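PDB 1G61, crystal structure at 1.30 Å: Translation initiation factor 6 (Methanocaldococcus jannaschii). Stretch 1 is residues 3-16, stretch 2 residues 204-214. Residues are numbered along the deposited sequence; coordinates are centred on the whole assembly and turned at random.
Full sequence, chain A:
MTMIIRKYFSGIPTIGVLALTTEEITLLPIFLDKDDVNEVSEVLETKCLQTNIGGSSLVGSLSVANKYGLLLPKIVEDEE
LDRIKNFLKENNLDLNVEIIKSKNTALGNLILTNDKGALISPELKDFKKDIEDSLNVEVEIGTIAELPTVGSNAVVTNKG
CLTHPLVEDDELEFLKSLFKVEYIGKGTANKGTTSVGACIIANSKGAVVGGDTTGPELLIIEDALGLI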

# COMPACT_ATOMS: atom_id res chain seq x y z
N MET A 3 -16.06 9.45 1.40
CA MET A 3 -14.99 8.68 0.75
C MET A 3 -13.90 8.16 1.67
O MET A 3 -13.06 7.37 1.26
CB MET A 3 -14.32 9.56 -0.32
CG MET A 3 -15.16 9.86 -1.56
SD MET A 3 -14.29 11.21 -2.44
CE MET A 3 -14.66 12.86 -0.60
N ILE A 4 -13.87 8.57 2.93
CA ILE A 4 -12.85 8.14 3.86
C ILE A 4 -13.46 7.71 5.19
O ILE A 4 -14.34 8.44 5.68
CB ILE A 4 -11.88 9.31 4.17
CG1 ILE A 4 -11.21 9.90 2.93
CG2 ILE A 4 -10.85 8.87 5.20
CD1 ILE A 4 -10.01 10.78 3.25
N ILE A 5 -13.07 6.55 5.70
CA ILE A 5 -13.54 6.10 7.01
C ILE A 5 -12.33 5.92 7.89
O ILE A 5 -11.22 5.62 7.43
CB ILE A 5 -14.32 4.75 6.93
CG1 ILE A 5 -13.38 3.60 6.58
CG2 ILE A 5 -15.49 4.86 5.96
CD1 ILE A 5 -14.08 2.26 6.47
N ARG A 6 -12.58 6.16 9.15
CA ARG A 6 -11.66 5.79 10.21
C ARG A 6 -11.90 4.41 10.75
O ARG A 6 -13.06 4.09 11.06
CB ARG A 6 -11.93 6.71 11.41
CG ARG A 6 -11.10 7.96 11.37
CD ARG A 6 -11.29 8.71 12.70
NE ARG A 6 -10.73 10.04 12.68
CZ ARG A 6 -11.36 11.17 12.33
NH1 ARG A 6 -12.62 11.16 11.95
NH2 ARG A 6 -10.70 12.31 12.39
N LYS A 7 -10.89 3.59 10.93
CA LYS A 7 -11.09 2.25 11.42
C LYS A 7 -9.94 1.83 12.32
O LYS A 7 -8.79 2.24 12.07
CB LYS A 7 -11.12 1.19 10.30
CG LYS A 7 -12.34 1.15 9.44
CD LYS A 7 -13.55 0.65 10.22
CE LYS A 7 -13.39 -0.85 10.47
NZ LYS A 7 -14.51 -1.30 11.35
N TYR A 8 -10.26 0.99 13.28
CA TYR A 8 -9.28 0.13 13.91
C TYR A 8 -9.59 -1.28 13.40
O TYR A 8 -10.76 -1.62 13.17
CB TYR A 8 -9.37 0.16 15.42
CG TYR A 8 -9.26 1.51 16.05
CD1 TYR A 8 -10.36 2.33 16.24
CD2 TYR A 8 -8.01 1.97 16.45
CE1 TYR A 8 -10.19 3.57 16.83
CE2 TYR A 8 -7.83 3.21 17.04
CZ TYR A 8 -8.94 4.00 17.22
OH TYR A 8 -8.81 5.24 17.82
N PHE A 9 -8.57 -2.09 13.22
CA PHE A 9 -8.74 -3.51 12.89
C PHE A 9 -8.51 -4.32 14.17
O PHE A 9 -7.34 -4.48 14.57
CB PHE A 9 -7.74 -3.93 11.82
CG PHE A 9 -8.02 -3.44 10.42
CD1 PHE A 9 -9.18 -2.72 10.10
CD2 PHE A 9 -7.12 -3.73 9.40
CE1 PHE A 9 -9.42 -2.31 8.81
CE2 PHE A 9 -7.37 -3.29 8.11
CZ PHE A 9 -8.51 -2.58 7.82
N SER A 10 -9.61 -4.78 14.76
CA SER A 10 -9.55 -5.49 16.03
C SER A 10 -8.67 -4.72 17.02
O SER A 10 -7.80 -5.28 17.70
CB SER A 10 -9.06 -6.94 15.87
OG SER A 10 -9.97 -7.63 15.02
N GLY A 11 -8.88 -3.40 17.11
CA GLY A 11 -8.19 -2.51 18.02
C GLY A 11 -6.87 -1.90 17.56
O GLY A 11 -6.29 -1.02 18.23
N ILE A 12 -6.38 -2.34 16.40
CA ILE A 12 -5.06 -1.95 15.93
C ILE A 12 -5.20 -0.79 14.95
O ILE A 12 -5.96 -0.92 13.97
CB ILE A 12 -4.35 -3.15 15.24
CG1 ILE A 12 -4.11 -4.28 16.23
CG2 ILE A 12 -3.07 -2.72 14.55
CD1 ILE A 12 -3.75 -5.59 15.54
N PRO A 13 -4.54 0.36 15.16
CA PRO A 13 -4.71 1.51 14.28
C PRO A 13 -3.79 1.51 13.07
O PRO A 13 -3.94 2.36 12.17
CB PRO A 13 -4.33 2.70 15.18
CG PRO A 13 -3.28 2.10 16.09
CD PRO A 13 -3.72 0.66 16.36
N THR A 14 -2.84 0.60 13.01
CA THR A 14 -1.79 0.52 12.00
C THR A 14 -2.31 -0.19 10.77
O THR A 14 -1.81 -1.26 10.45
CB THR A 14 -0.64 -0.32 12.60
OG1 THR A 14 -0.54 -0.00 13.98
CG2 THR A 14 0.64 0.11 11.96
N ILE A 15 -3.33 0.38 10.10
CA ILE A 15 -4.04 -0.22 8.96
C ILE A 15 -3.14 -0.68 7.85
O ILE A 15 -3.36 -1.76 7.27
CB ILE A 15 -5.10 0.80 8.35
CG1 ILE A 15 -6.07 1.32 9.39
CG2 ILE A 15 -5.82 0.23 7.15
CD1 ILE A 15 -6.60 0.14 10.28
N GLY A 16 -2.14 0.14 7.52
CA GLY A 16 -1.25 -0.10 6.38
C GLY A 16 -0.27 -1.24 6.59
O GLY A 16 0.25 -1.80 5.62
N SER A 204 -8.08 5.51 -5.67
CA SER A 204 -8.65 6.75 -6.21
C SER A 204 -10.08 6.96 -5.75
O SER A 204 -10.61 8.07 -5.99
CB SER A 204 -8.58 6.74 -7.75
OG SER A 204 -9.55 5.81 -8.24
N LYS A 205 -10.72 5.94 -5.16
CA LYS A 205 -12.13 5.99 -4.82
C LYS A 205 -12.36 6.25 -3.33
O LYS A 205 -13.42 6.77 -3.00
CB LYS A 205 -12.82 4.67 -5.26
CG LYS A 205 -12.83 4.54 -6.78
CD LYS A 205 -13.20 3.16 -7.24
CE LYS A 205 -12.09 2.18 -6.89
NZ LYS A 205 -12.45 0.83 -7.43
N GLY A 206 -11.43 5.92 -2.45
CA GLY A 206 -11.66 6.09 -1.04
C GLY A 206 -10.42 5.71 -0.25
O GLY A 206 -9.39 5.32 -0.82
N ALA A 207 -10.51 5.89 1.07
CA ALA A 207 -9.39 5.53 1.96
C ALA A 207 -9.93 4.99 3.28
O ALA A 207 -11.02 5.35 3.76
CB ALA A 207 -8.51 6.74 2.23
N VAL A 208 -9.12 4.12 3.89
CA VAL A 208 -9.33 3.66 5.27
C VAL A 208 -8.16 4.23 6.05
O VAL A 208 -7.00 3.90 5.74
CB VAL A 208 -9.42 2.13 5.38
CG1 VAL A 208 -9.72 1.71 6.82
CG2 VAL A 208 -10.50 1.60 4.44
N VAL A 209 -8.44 5.04 7.06
CA VAL A 209 -7.36 5.65 7.82
C VAL A 209 -7.40 5.13 9.25
O VAL A 209 -8.51 4.88 9.77
CB VAL A 209 -7.44 7.20 7.85
CG1 VAL A 209 -8.63 7.70 8.62
CG2 VAL A 209 -6.20 7.83 8.45
N GLY A 210 -6.23 5.02 9.88
CA GLY A 210 -6.23 4.51 11.24
C GLY A 210 -7.12 5.36 12.15
O GLY A 210 -7.20 6.59 12.03
N GLY A 211 -7.77 4.69 13.11
CA GLY A 211 -8.78 5.26 13.99
C GLY A 211 -8.29 6.44 14.82
O GLY A 211 -9.11 7.29 15.27
N ASP A 212 -7.00 6.58 15.13
CA ASP A 212 -6.53 7.68 15.94
C ASP A 212 -6.29 8.96 15.14
O ASP A 212 -5.93 9.99 15.70
CB ASP A 212 -5.22 7.29 16.63
CG ASP A 212 -5.47 6.15 17.63
OD1 ASP A 212 -6.50 6.18 18.35
OD2 ASP A 212 -4.59 5.26 17.70
N THR A 213 -6.44 8.88 13.82
CA THR A 213 -6.21 10.05 12.98
C THR A 213 -7.10 11.21 13.41
O THR A 213 -8.31 11.02 13.61
CB THR A 213 -6.45 9.65 11.51
OG1 THR A 213 -5.49 8.63 11.20
CG2 THR A 213 -6.23 10.80 10.54
N THR A 214 -6.52 12.39 13.55
CA THR A 214 -7.28 13.55 14.00
C THR A 214 -7.98 14.30 12.88
O THR A 214 -7.78 14.08 11.67
CB THR A 214 -6.34 14.55 14.71
OG1 THR A 214 -5.49 15.11 13.69
CG2 THR A 214 -5.50 13.83 15.76

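Gly211 sits against the ring of Tyr8: its CA lies 3.7 Å from the centre of the Tyr8 ring, 19° off the ring normal, a CH-pi contact over one face. A CB on Gly211 would point toward stretch 1 and fall 2.2 Å from Tyr8 CE1, so the close approach depends on the glycine. The same tyrosine reaches past Gly211 to bond the next residue, Tyr8 OH donating to Asp212 OD1 at 2.5 Å, a short hydrogen bond to a carboxylate that lies at the ring edge.

Strands 4-7 and 207-210 run parallel, their axes 4.7 Å apart at closest and their directions 33° apart. Ile4 pairs with Ala207, Ile5 with Val208, Arg6 with Val209 and Lys7 with Gly210. The ladder follows the parallel pattern, in which one residue's N and O reach two residues, two apart, on the other strand: Ala207 bridges Met3 and Ile5, and Val209 bridges Ile5 and Lys7. Ala207 N donates to Met3 O (3.0 Å) and Ile5 N to Ala207 O (3.1 Å), then Val209 N to Ile5 O (2.9 Å) and Lys7 N to Val209 O (2.9 Å). A weak bond, Gly211 N to Lys7 O (2.9 Å, 117° at the hydrogen), ends the series. CA-H...O contacts fill in between, as from Ile4 CA to Ala207 O (3.3 Å) and from Arg6 CA to Val209 O (3.3 Å).

On the sheet face carrying Ile4, Arg6, Ala207 and Val209, Ile4 CG2 meets Val209 CG1 at 4.2 Å, and the aliphatic part of Arg6 lies along the same valine, Arg6 CG to Val209 CG1 3.7 Å. The arginine then extends to the turn after the strand, where both Arg6 NE (2.8 Å) and Arg6 NH2 (3.0 Å) donate to Thr213 O; this carbonyl lies near the guanidinium plane, where the N-H groups point. The type I turn from Gly210 to Thr213 is itself held by Thr213 N and Thr213 OG1, which donate to Gly210 O at 3.0 and 2.8 Å.

The other face carries Ile5 and Val208. Ile5 CG1 lies 4.1 Å from both Val208 CG1 and Val208 CG2, and Val208 CG1 also meets Lys7 CG (3.7 Å) and Ile15 CG2 (4.2 Å).

Past the type I' turn from Phe9 to Ile12, the chain returns to Gly210: Pro13 O approaches Gly210 CA at 3.3 Å, and a CB on Gly210 would stand 2.3 Å from Pro13 O. Ile15 CG1 packs on Gly210 CA at 3.7 Å.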